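Local coordinates for uncharacterized protein (Bacteroides uniformis, PDB 4JPQ), which is of unknown function but probably binds carbohydrate through a family 9 carbohydrate-binding domain, at residues S25-N30 and E61-Y66; A16-E21 and V158-V163; F53-T58 and G181-C186; F105-A110 and V135-S140. One frame throughout, in Å; residues are numbered along the deposited sequence. Where two conformers were deposited one is given.

All four contacts are buried. Interaction 3 is deepest, its centre about 5 Å from that of the chain, and joins the layers of a beta-sandwich by stacked rings. Interaction 4 also spans the layers, its centre about 9 Å from the chain's centre, with apolar contact and a serine-carbonyl hydrogen bond. Farther out, at about 13 Å, interactions 1 and 2 lay a helix and a loop over the outer face of one layer, the first through leucines, the second through valine methyls against loop backbone. They meet on neighbouring strands 61-70 and 152-162; S17 of interaction 2 bonds to E61 of interaction 1 and K136 of interaction 4. R54 ties interaction 3 to D28 and H65.

Interaction 1 of 4, residues S25-N30 and E61-Y66; sequences SLLDGN and EILLHY
Helix 25-29 crosses strand 61-66 nearly at right angles, at 98° between their N-to-C directions, with the axes 10.2 Å apart at closest approach and L27 facing H65. The helix lies across the outer face of one layer of the beta-sandwich expected for carbohydrate-binding family 9. Its contact is made by two consecutive leucines. L26 reaches out with CG anti to the backbone N (chi1 -175°), and its CD2 comes 4.0 Å from CD1 of L63, the two side chains crossing at about a right angle. L27, with CG anti to its carbonyl carbon, serves two strand residues: its CD1 packs 3.8 Å from CB of H65, while its CD2 is more loosely set, 4.3 Å from L63 CD1. The side chains of L27 and H65 run past each other in opposite senses; the leucine meets the methylene base of the histidine, and the imidazole nitrogens bond to E156 at NE2 and R54 at ND1. R54 also forms a salt bridge with D28, so the polar flank of the helix is tied to the strand next to 61-66. At the C-terminal end of the helix the side chain of N30 turns back to L26 O, which also accepts from N30 N on the opposite face of its carbonyl plane; the ND2 bond is 2.8 Å long and fairly straight, 163° at the hydrogen.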
# COMPACT_ATOMS: atom_id res chain seq x y z
N SER A 25 14.30 -10.34 -1.44
CA SER A 25 15.24 -11.20 -2.16
C SER A 25 14.65 -11.71 -3.48
O SER A 25 15.30 -11.67 -4.51
CB SER A 25 15.59 -12.40 -1.29
OG SER A 25 16.33 -13.35 -2.02
N LEU A 26 13.40 -12.16 -3.43
CA LEU A 26 12.69 -12.63 -4.62
C LEU A 26 12.65 -11.56 -5.70
O LEU A 26 12.94 -11.84 -6.87
CB LEU A 26 11.26 -13.04 -4.27
CG LEU A 26 10.40 -13.66 -5.35
CD1 LEU A 26 11.03 -14.94 -5.85
CD2 LEU A 26 9.01 -13.94 -4.82
N LEU A 27 12.32 -10.34 -5.29
CA LEU A 27 12.22 -9.21 -6.20
C LEU A 27 13.56 -8.77 -6.77
O LEU A 27 13.64 -8.46 -7.97
CB LEU A 27 11.46 -8.06 -5.55
CG LEU A 27 10.00 -8.40 -5.17
CD1 LEU A 27 9.39 -7.22 -4.43
CD2 LEU A 27 9.11 -8.74 -6.36
N ASP A 28 14.61 -8.77 -5.93
CA ASP A 28 15.98 -8.46 -6.42
C ASP A 28 16.45 -9.54 -7.40
O ASP A 28 17.17 -9.23 -8.36
CB ASP A 28 16.99 -8.32 -5.27
CG ASP A 28 16.79 -7.06 -4.44
OD1 ASP A 28 16.01 -6.16 -4.82
OD2 ASP A 28 17.42 -6.97 -3.37
N GLY A 29 16.03 -10.79 -7.16
CA GLY A 29 16.34 -11.93 -8.01
C GLY A 29 15.74 -11.83 -9.40
O GLY A 29 16.33 -12.33 -10.36
N ASN A 30 14.57 -11.20 -9.49
CA ASN A 30 13.88 -10.96 -10.78
C ASN A 30 14.09 -9.55 -11.38
O ASN A 30 13.52 -9.24 -12.43
CB ASN A 30 12.39 -11.32 -10.67
CG ASN A 30 12.16 -12.80 -10.43
OD1 ASN A 30 11.92 -13.58 -11.37
ND2 ASN A 30 12.32 -13.22 -9.18
N GLU A 61 -1.11 -13.85 -6.54
CA GLU A 61 -0.83 -12.84 -5.49
C GLU A 61 -0.09 -11.60 -6.00
O GLU A 61 0.72 -11.71 -6.90
CB GLU A 61 0.07 -13.47 -4.42
CG GLU A 61 -0.54 -14.66 -3.68
CD GLU A 61 0.45 -15.76 -3.44
OE1 GLU A 61 0.92 -16.38 -4.43
OE2 GLU A 61 0.74 -16.01 -2.26
N ILE A 62 -0.37 -10.45 -5.37
CA ILE A 62 0.31 -9.19 -5.65
C ILE A 62 1.37 -9.04 -4.56
O ILE A 62 1.05 -9.20 -3.38
CB ILE A 62 -0.61 -7.96 -5.56
CG1 ILE A 62 -1.74 -8.07 -6.58
CG2 ILE A 62 0.19 -6.67 -5.80
CD1 ILE A 62 -2.80 -7.00 -6.45
N LEU A 63 2.59 -8.69 -4.97
CA LEU A 63 3.73 -8.51 -4.11
C LEU A 63 4.13 -7.04 -4.10
O LEU A 63 4.47 -6.50 -5.14
CB LEU A 63 4.90 -9.33 -4.65
CG LEU A 63 4.66 -10.82 -4.91
CD1 LEU A 63 5.94 -11.46 -5.40
CD2 LEU A 63 4.16 -11.53 -3.66
N LEU A 64 4.08 -6.41 -2.92
CA LEU A 64 4.47 -5.01 -2.71
C LEU A 64 5.63 -4.89 -1.74
O LEU A 64 5.62 -5.57 -0.72
CB LEU A 64 3.35 -4.20 -2.07
CG LEU A 64 2.12 -3.84 -2.85
CD1 LEU A 64 1.15 -3.15 -1.91
CD2 LEU A 64 2.49 -2.93 -4.01
N HIS A 65 6.56 -3.99 -2.05
CA HIS A 65 7.72 -3.72 -1.23
C HIS A 65 7.94 -2.21 -1.22
O HIS A 65 8.17 -1.63 -2.27
CB HIS A 65 8.94 -4.47 -1.79
CG HIS A 65 10.19 -4.28 -0.99
ND1 HIS A 65 11.42 -4.06 -1.56
CD2 HIS A 65 10.39 -4.24 0.35
CE1 HIS A 65 12.33 -3.91 -0.62
NE2 HIS A 65 11.73 -4.02 0.55
N TYR A 66 7.82 -1.61 -0.04
CA TYR A 66 8.03 -0.18 0.18
C TYR A 66 9.32 0.02 0.95
O TYR A 66 9.62 -0.76 1.86
CB TYR A 66 6.93 0.38 1.09
CG TYR A 66 5.55 0.44 0.50
CD1 TYR A 66 4.67 -0.64 0.64
CD2 TYR A 66 5.09 1.60 -0.14
CE1 TYR A 66 3.38 -0.59 0.12
CE2 TYR A 66 3.79 1.66 -0.66
CZ TYR A 66 2.95 0.57 -0.52
OH TYR A 66 1.68 0.61 -1.03

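Interaction 2 of 4, residues A16-E21 and V158-V163; sequences ASPEGE and VMVIPV
Segment 16-21 passes over strand 158-162 in roughly the opposite direction, coming closest where the CA atoms of G20 and V158 are 5.9 Å apart. It is the loop that leads from strand 6-11 to helix 23-29, and it lies over the outer face of one layer of a beta-sandwich. Within that layer strand 152-162 sits between 61-70 and 136-139, with V158 bonded through its backbone to W138 and M159 to L64. V158 and V160 point toward the loop, whereas M159 points away from it. Valine methyls meet mostly loop backbone, with the P18 ring added. V158 presents its isopropyl group to the carbonyl of G20: CG1 is 3.6 Å from G20 O, and CB and CG2 lie only slightly farther from the same oxygen. The glycine, with no side chain between, also brings its CA to 3.9 Å from V158 CG1. V160 has CG1 anti to its backbone N (chi1 -179°) and CG2 anti to the carbonyl carbon, a fork that spreads beneath P18 and G20. Its CG1 meets both the carbonyl oxygen and the ring of P18, while CG2 approaches the CA of G20 at 4.3 Å. V23, at the start of the following helix, touches both valines and continues this apolar patch. Polar contacts lie to one side, where S17 OG bonds to E61 and K136. On the proline itself, the nearest ring atom is CG, 4.3 Å from V160 CG1.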
# COMPACT_ATOMS: atom_id res chain seq x y z
N ALA A 16 4.64 -21.82 -4.82
CA ALA A 16 3.88 -21.59 -3.60
C ALA A 16 3.85 -20.11 -3.24
O ALA A 16 4.57 -19.29 -3.81
CB ALA A 16 4.47 -22.39 -2.43
N SER A 17 2.99 -19.79 -2.28
CA SER A 17 2.84 -18.44 -1.77
C SER A 17 4.11 -18.04 -1.00
O SER A 17 4.50 -18.75 -0.06
CB SER A 17 1.65 -18.37 -0.81
OG SER A 17 1.54 -17.09 -0.21
N PRO A 18 4.77 -16.93 -1.39
CA PRO A 18 5.95 -16.47 -0.65
C PRO A 18 5.60 -15.81 0.68
O PRO A 18 4.52 -15.21 0.82
CB PRO A 18 6.54 -15.42 -1.59
CG PRO A 18 5.36 -14.87 -2.28
CD PRO A 18 4.48 -16.05 -2.53
N GLU A 19 6.51 -15.94 1.64
CA GLU A 19 6.39 -15.30 2.95
C GLU A 19 6.98 -13.91 2.81
O GLU A 19 7.89 -13.70 2.01
CB GLU A 19 7.07 -16.13 4.04
CG GLU A 19 6.37 -17.48 4.29
CD GLU A 19 4.95 -17.37 4.88
OE1 GLU A 19 4.54 -16.30 5.38
OE2 GLU A 19 4.23 -18.39 4.86
N GLY A 20 6.44 -12.96 3.58
CA GLY A 20 6.85 -11.57 3.51
C GLY A 20 8.33 -11.29 3.61
O GLY A 20 8.86 -10.52 2.80
N GLU A 21 8.99 -11.93 4.60
CA GLU A 21 10.45 -11.73 4.83
C GLU A 21 11.29 -12.07 3.60
O GLU A 21 12.32 -11.42 3.35
CB GLU A 21 10.95 -12.53 6.05
CG GLU A 21 12.32 -12.07 6.60
CD GLU A 21 12.86 -12.93 7.74
OE1 GLU A 21 12.83 -14.17 7.61
OE2 GLU A 21 13.33 -12.37 8.76
N VAL A 158 6.54 -5.00 3.49
CA VAL A 158 6.07 -5.87 2.44
C VAL A 158 4.67 -6.34 2.72
O VAL A 158 4.32 -6.63 3.86
CB VAL A 158 6.99 -7.11 2.33
CG1 VAL A 158 6.37 -8.23 1.49
CG2 VAL A 158 8.33 -6.69 1.76
N MSE A 159 3.89 -6.44 1.64
CA MSE A 159 2.53 -6.97 1.67
C MSE A 159 2.43 -7.97 0.55
O MSE A 159 2.82 -7.67 -0.58
CB MSE A 159 1.48 -5.87 1.44
CG MSE A 159 1.31 -4.97 2.65
SE MSE A 159 -0.28 -3.84 2.39
CE MSE A 159 0.51 -2.11 1.84
N VAL A 160 1.92 -9.16 0.86
CA VAL A 160 1.64 -10.21 -0.12
C VAL A 160 0.11 -10.32 -0.11
O VAL A 160 -0.47 -10.84 0.84
CB VAL A 160 2.30 -11.54 0.26
CG1 VAL A 160 2.02 -12.61 -0.79
CG2 VAL A 160 3.79 -11.34 0.44
N ILE A 161 -0.53 -9.77 -1.14
CA ILE A 161 -2.00 -9.69 -1.22
C ILE A 161 -2.56 -10.78 -2.14
O ILE A 161 -2.45 -10.66 -3.36
CB ILE A 161 -2.43 -8.29 -1.71
CG1 ILE A 161 -1.93 -7.21 -0.74
CG2 ILE A 161 -3.95 -8.20 -1.85
CD1 ILE A 161 -2.04 -5.79 -1.28
N PRO A 162 -3.13 -11.87 -1.57
CA PRO A 162 -3.72 -12.88 -2.46
C PRO A 162 -4.95 -12.35 -3.17
O PRO A 162 -5.67 -11.50 -2.64
CB PRO A 162 -4.12 -14.02 -1.50
CG PRO A 162 -3.32 -13.77 -0.28
CD PRO A 162 -3.32 -12.27 -0.16
N VAL A 163 -5.21 -12.90 -4.35
CA VAL A 163 -6.35 -12.52 -5.17
C VAL A 163 -7.70 -12.69 -4.39
O VAL A 163 -8.62 -11.90 -4.56
CB VAL A 163 -6.28 -13.30 -6.50
CG1 VAL A 163 -6.67 -14.78 -6.32
CG2 VAL A 163 -7.12 -12.65 -7.55

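Interaction 3 of 4, residues F53-T58 and G181-C186; sequences FRIAHT and GNFYKC
F53 lays the CE2-CZ side of its ring over the face of F183, with CE2 3.3 Å above that plane and over its centre. The rings form a face-to-face stack, centroids 4.1 Å apart, though a 30° angle between the planes opens them like a shallow wedge. The overlap is unequal: seen from F53, F183 CG stands above the face but is displaced toward the rim. F53 reaches this position with CG lodged between its backbone N and carbonyl carbon (chi1 75°). I55, two residues on along the same strand, brings CD1 to the edge of the F183 ring, 4.2 Å from CZ and near the ring plane. This is the interior of the beta-sandwich: strands 50-57 and 178-186 belong to facing layers, and the CA atoms of F53 and F183 are 8.5 Å apart. The aromatic cluster extends to W198, edge-to-face with F53, and to F92, whose ring meets F183. Replacing F183 by an alanine would probably open a gap between the layers and leave F53 without the ring it stacks on. The backbone N of F183 donates to OD1 of the preceding N182 over 2.8 Å, an oxygen that also accepts from S199 N.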
# COMPACT_ATOMS: atom_id res chain seq x y z
N PHE A 53 8.79 2.43 -3.85
CA PHE A 53 8.09 1.15 -3.80
C PHE A 53 8.29 0.34 -5.08
O PHE A 53 8.83 0.85 -6.04
CB PHE A 53 6.59 1.39 -3.57
CG PHE A 53 5.86 1.89 -4.79
CD1 PHE A 53 5.96 3.22 -5.17
CD2 PHE A 53 5.07 1.03 -5.55
CE1 PHE A 53 5.29 3.69 -6.29
CE2 PHE A 53 4.39 1.49 -6.67
CZ PHE A 53 4.50 2.82 -7.04
N ARG A 54 7.86 -0.91 -5.06
CA ARG A 54 7.88 -1.76 -6.25
C ARG A 54 6.85 -2.85 -6.12
O ARG A 54 6.47 -3.25 -5.02
CB ARG A 54 9.25 -2.34 -6.55
CG ARG A 54 9.82 -3.19 -5.45
CD ARG A 54 11.15 -3.75 -5.87
NE ARG A 54 11.76 -4.50 -4.77
CZ ARG A 54 12.96 -5.08 -4.82
NH1 ARG A 54 13.71 -5.09 -5.93
NH2 ARG A 54 13.42 -5.73 -3.75
N ILE A 55 6.42 -3.33 -7.28
CA ILE A 55 5.32 -4.26 -7.36
C ILE A 55 5.53 -5.33 -8.44
O ILE A 55 6.10 -5.06 -9.50
CB ILE A 55 4.01 -3.45 -7.56
CG1 ILE A 55 2.77 -4.37 -7.43
CG2 ILE A 55 4.02 -2.65 -8.88
CD1 ILE A 55 1.46 -3.63 -7.47
N ALA A 56 5.03 -6.52 -8.15
CA ALA A 56 5.07 -7.67 -9.07
C ALA A 56 3.94 -8.62 -8.72
O ALA A 56 3.18 -8.34 -7.79
CB ALA A 56 6.40 -8.37 -8.96
N HIS A 57 3.81 -9.73 -9.45
CA HIS A 57 2.77 -10.71 -9.15
C HIS A 57 3.14 -12.14 -9.47
O HIS A 57 3.97 -12.39 -10.34
CB HIS A 57 1.45 -10.35 -9.85
CG HIS A 57 1.44 -10.58 -11.33
ND1 HIS A 57 0.73 -11.61 -11.92
CD2 HIS A 57 2.05 -9.92 -12.34
CE1 HIS A 57 0.89 -11.55 -13.23
NE2 HIS A 57 1.69 -10.54 -13.51
N THR A 58 2.50 -13.05 -8.76
CA THR A 58 2.67 -14.48 -8.96
C THR A 58 1.59 -15.12 -9.82
O THR A 58 1.69 -16.29 -10.15
CB THR A 58 2.69 -15.20 -7.60
OG1 THR A 58 1.41 -15.08 -6.97
CG2 THR A 58 3.77 -14.60 -6.70
N GLY A 181 -5.13 1.90 -9.57
CA GLY A 181 -4.78 2.11 -8.18
C GLY A 181 -3.81 3.23 -7.92
O GLY A 181 -3.44 3.98 -8.83
N ASN A 182 -3.42 3.37 -6.65
CA ASN A 182 -2.45 4.38 -6.24
C ASN A 182 -1.74 3.92 -4.97
O ASN A 182 -2.21 2.98 -4.29
CB ASN A 182 -3.16 5.74 -6.05
CG ASN A 182 -2.25 6.95 -6.32
OD1 ASN A 182 -1.03 6.86 -6.29
ND2 ASN A 182 -2.88 8.09 -6.57
N PHE A 183 -0.61 4.57 -4.68
CA PHE A 183 0.22 4.23 -3.52
C PHE A 183 0.46 5.49 -2.71
O PHE A 183 0.68 6.56 -3.29
CB PHE A 183 1.55 3.62 -3.97
CG PHE A 183 1.38 2.51 -4.98
CD1 PHE A 183 1.23 2.81 -6.34
CD2 PHE A 183 1.34 1.17 -4.59
CE1 PHE A 183 1.05 1.80 -7.27
CE2 PHE A 183 1.17 0.16 -5.52
CZ PHE A 183 1.02 0.47 -6.87
N TYR A 184 0.38 5.38 -1.38
CA TYR A 184 0.53 6.55 -0.51
C TYR A 184 1.40 6.32 0.73
O TYR A 184 1.56 5.19 1.20
CB TYR A 184 -0.83 7.05 0.01
CG TYR A 184 -1.95 7.17 -0.99
CD1 TYR A 184 -1.87 8.07 -2.05
CD2 TYR A 184 -3.14 6.44 -0.84
CE1 TYR A 184 -2.92 8.21 -2.96
CE2 TYR A 184 -4.19 6.57 -1.74
CZ TYR A 184 -4.09 7.47 -2.79
OH TYR A 184 -5.14 7.58 -3.67
N LYS A 185 1.90 7.44 1.26
CA LYS A 185 2.65 7.54 2.51
C LYS A 185 2.02 8.66 3.35
O LYS A 185 1.67 9.72 2.81
CB LYS A 185 4.08 7.91 2.24
CG LYS A 185 4.95 8.15 3.46
CD LYS A 185 5.27 6.88 4.23
CE LYS A 185 6.07 7.16 5.51
NZ LYS A 185 5.28 7.69 6.66
N CYS A 186 1.92 8.43 4.66
CA CYS A 186 1.37 9.42 5.58
C CYS A 186 1.68 9.09 7.03
O CYS A 186 2.35 8.10 7.30
CB CYS A 186 -0.16 9.54 5.39
SG CYS A 186 -1.05 8.06 5.90

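Interaction 4 of 4, residues F105-A110 and V135-S140; sequences FECNCA and VKRWSS
The F105 ring meets CG2 of V135 obliquely, its CE2 atom 4.2 Å from that methyl. The guanidinium of R137 takes V135 O at its edge, in plane: NE donates over 3.1 Å at 164°, holding the group back toward the residue just before its strand. W138, whose CB points away from segment 105-110, has S140 N above one face of its indole, displaced toward the rim. R137 makes its cross-contact through aliphatic carbon, CD lying 4.0 Å from the sulphur of C107. A bend about the CG-CD bond swings NE round to V135 O, while NH1 is bound by G111 O and forms a salt bridge with D80. Strand 136-139, the end strand beside 152-162, faces 102-108 in the other layer of the beta-sandwich. The segments run in nearly the same direction, 22° apart, with CA atoms of C107 and R137 separated by 8.9 Å, so side chains and not backbone pairing bridge them. Farther along, where 105-110 has left its strand, the chemistry becomes polar. S139 holds OG anti to its backbone N (chi1 176°) and donates to C109 O over 2.6 Å, from a position tilted out of the carbonyl plane. With an alanine in place of S139, C109 O would probably lose its donor from the facing layer, and L141 N the oxygen that receives it. Buried like its partner, the S139 hydroxyl accepts from L141 N, and its single proton, assigned here to C109 O, may be shared with E156 O, which also lies within bonding distance of OG.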
# COMPACT_ATOMS: atom_id res chain seq x y z
N PHE A 105 -5.58 -0.83 1.30
CA PHE A 105 -4.73 -1.62 2.17
C PHE A 105 -3.79 -0.62 2.82
O PHE A 105 -2.91 -0.10 2.15
CB PHE A 105 -3.93 -2.65 1.37
CG PHE A 105 -4.78 -3.66 0.68
CD1 PHE A 105 -5.34 -3.38 -0.56
CD2 PHE A 105 -5.00 -4.91 1.24
CE1 PHE A 105 -6.11 -4.33 -1.21
CE2 PHE A 105 -5.78 -5.86 0.59
CZ PHE A 105 -6.33 -5.57 -0.63
N GLU A 106 -4.00 -0.33 4.10
CA GLU A 106 -3.18 0.62 4.85
C GLU A 106 -2.46 -0.17 5.92
O GLU A 106 -3.10 -0.90 6.67
CB GLU A 106 -4.07 1.72 5.45
CG GLU A 106 -4.94 2.43 4.41
CD GLU A 106 -5.76 3.59 4.95
OE1 GLU A 106 -5.47 4.10 6.04
OE2 GLU A 106 -6.71 4.01 4.25
N CYS A 107 -1.14 -0.04 5.98
CA CYS A 107 -0.32 -0.82 6.91
C CYS A 107 0.70 0.07 7.63
O CYS A 107 1.45 0.80 6.97
CB CYS A 107 0.39 -1.91 6.12
SG CYS A 107 0.97 -3.28 7.12
N ASN A 108 0.69 0.07 8.97
CA ASN A 108 1.68 0.89 9.71
C ASN A 108 3.02 0.19 9.73
O ASN A 108 3.09 -1.02 9.43
CB ASN A 108 1.22 1.34 11.12
CG ASN A 108 1.13 0.22 12.15
OD1 ASN A 108 1.57 -0.91 11.94
ND2 ASN A 108 0.58 0.56 13.31
N CYS A 109 4.06 0.93 10.10
CA CYS A 109 5.44 0.41 10.14
C CYS A 109 5.69 -0.81 11.04
O CYS A 109 6.69 -1.49 10.86
CB CYS A 109 6.42 1.53 10.49
SG CYS A 109 6.19 2.23 12.13
N ALA A 110 4.80 -1.07 12.00
CA ALA A 110 4.88 -2.27 12.86
C ALA A 110 4.16 -3.50 12.29
O ALA A 110 4.19 -4.56 12.91
CB ALA A 110 4.36 -1.96 14.26
N VAL A 135 -3.59 -11.73 4.04
CA VAL A 135 -2.53 -10.80 3.63
C VAL A 135 -1.31 -10.99 4.51
O VAL A 135 -1.32 -10.62 5.68
CB VAL A 135 -2.97 -9.32 3.66
CG1 VAL A 135 -1.83 -8.42 3.20
CG2 VAL A 135 -4.20 -9.12 2.78
N LYS A 136 -0.26 -11.57 3.93
CA LYS A 136 0.98 -11.80 4.64
C LYS A 136 1.73 -10.49 4.60
O LYS A 136 1.65 -9.76 3.61
CB LYS A 136 1.80 -12.93 4.01
CG LYS A 136 1.10 -14.27 4.00
CD LYS A 136 1.84 -15.25 3.09
CE LYS A 136 1.22 -16.63 3.10
NZ LYS A 136 2.05 -17.60 2.34
N ARG A 137 2.43 -10.20 5.69
CA ARG A 137 3.17 -8.97 5.87
C ARG A 137 4.51 -9.20 6.53
O ARG A 137 4.74 -10.24 7.17
CB ARG A 137 2.39 -8.08 6.81
CG ARG A 137 1.09 -7.55 6.25
CD ARG A 137 0.13 -7.23 7.37
NE ARG A 137 -0.77 -8.33 7.75
CZ ARG A 137 -1.56 -8.34 8.83
NH1 ARG A 137 -1.56 -7.35 9.73
NH2 ARG A 137 -2.35 -9.39 9.04
N TRP A 138 5.39 -8.20 6.37
CA TRP A 138 6.69 -8.16 7.05
C TRP A 138 7.17 -6.72 7.08
O TRP A 138 7.00 -5.99 6.09
CB TRP A 138 7.74 -9.05 6.34
CG TRP A 138 9.16 -8.81 6.84
CD1 TRP A 138 9.77 -9.42 7.89
CD2 TRP A 138 10.09 -7.85 6.34
NE1 TRP A 138 11.04 -8.93 8.06
CE2 TRP A 138 11.26 -7.95 7.13
CE3 TRP A 138 10.06 -6.92 5.29
CZ2 TRP A 138 12.41 -7.16 6.90
CZ3 TRP A 138 11.21 -6.11 5.06
CH2 TRP A 138 12.37 -6.25 5.86
N SER A 139 7.79 -6.33 8.19
CA SER A 139 8.42 -5.02 8.32
C SER A 139 9.74 -5.12 9.08
O SER A 139 9.91 -6.01 9.90
CB SER A 139 7.51 -4.03 9.04
OG SER A 139 8.18 -2.79 9.24
N SER A 140 10.63 -4.17 8.80
CA SER A 140 11.92 -4.05 9.51
C SER A 140 11.72 -3.50 10.94
O SER A 140 12.66 -3.56 11.74
CB SER A 140 12.93 -3.19 8.72
OG SER A 140 12.52 -1.82 8.60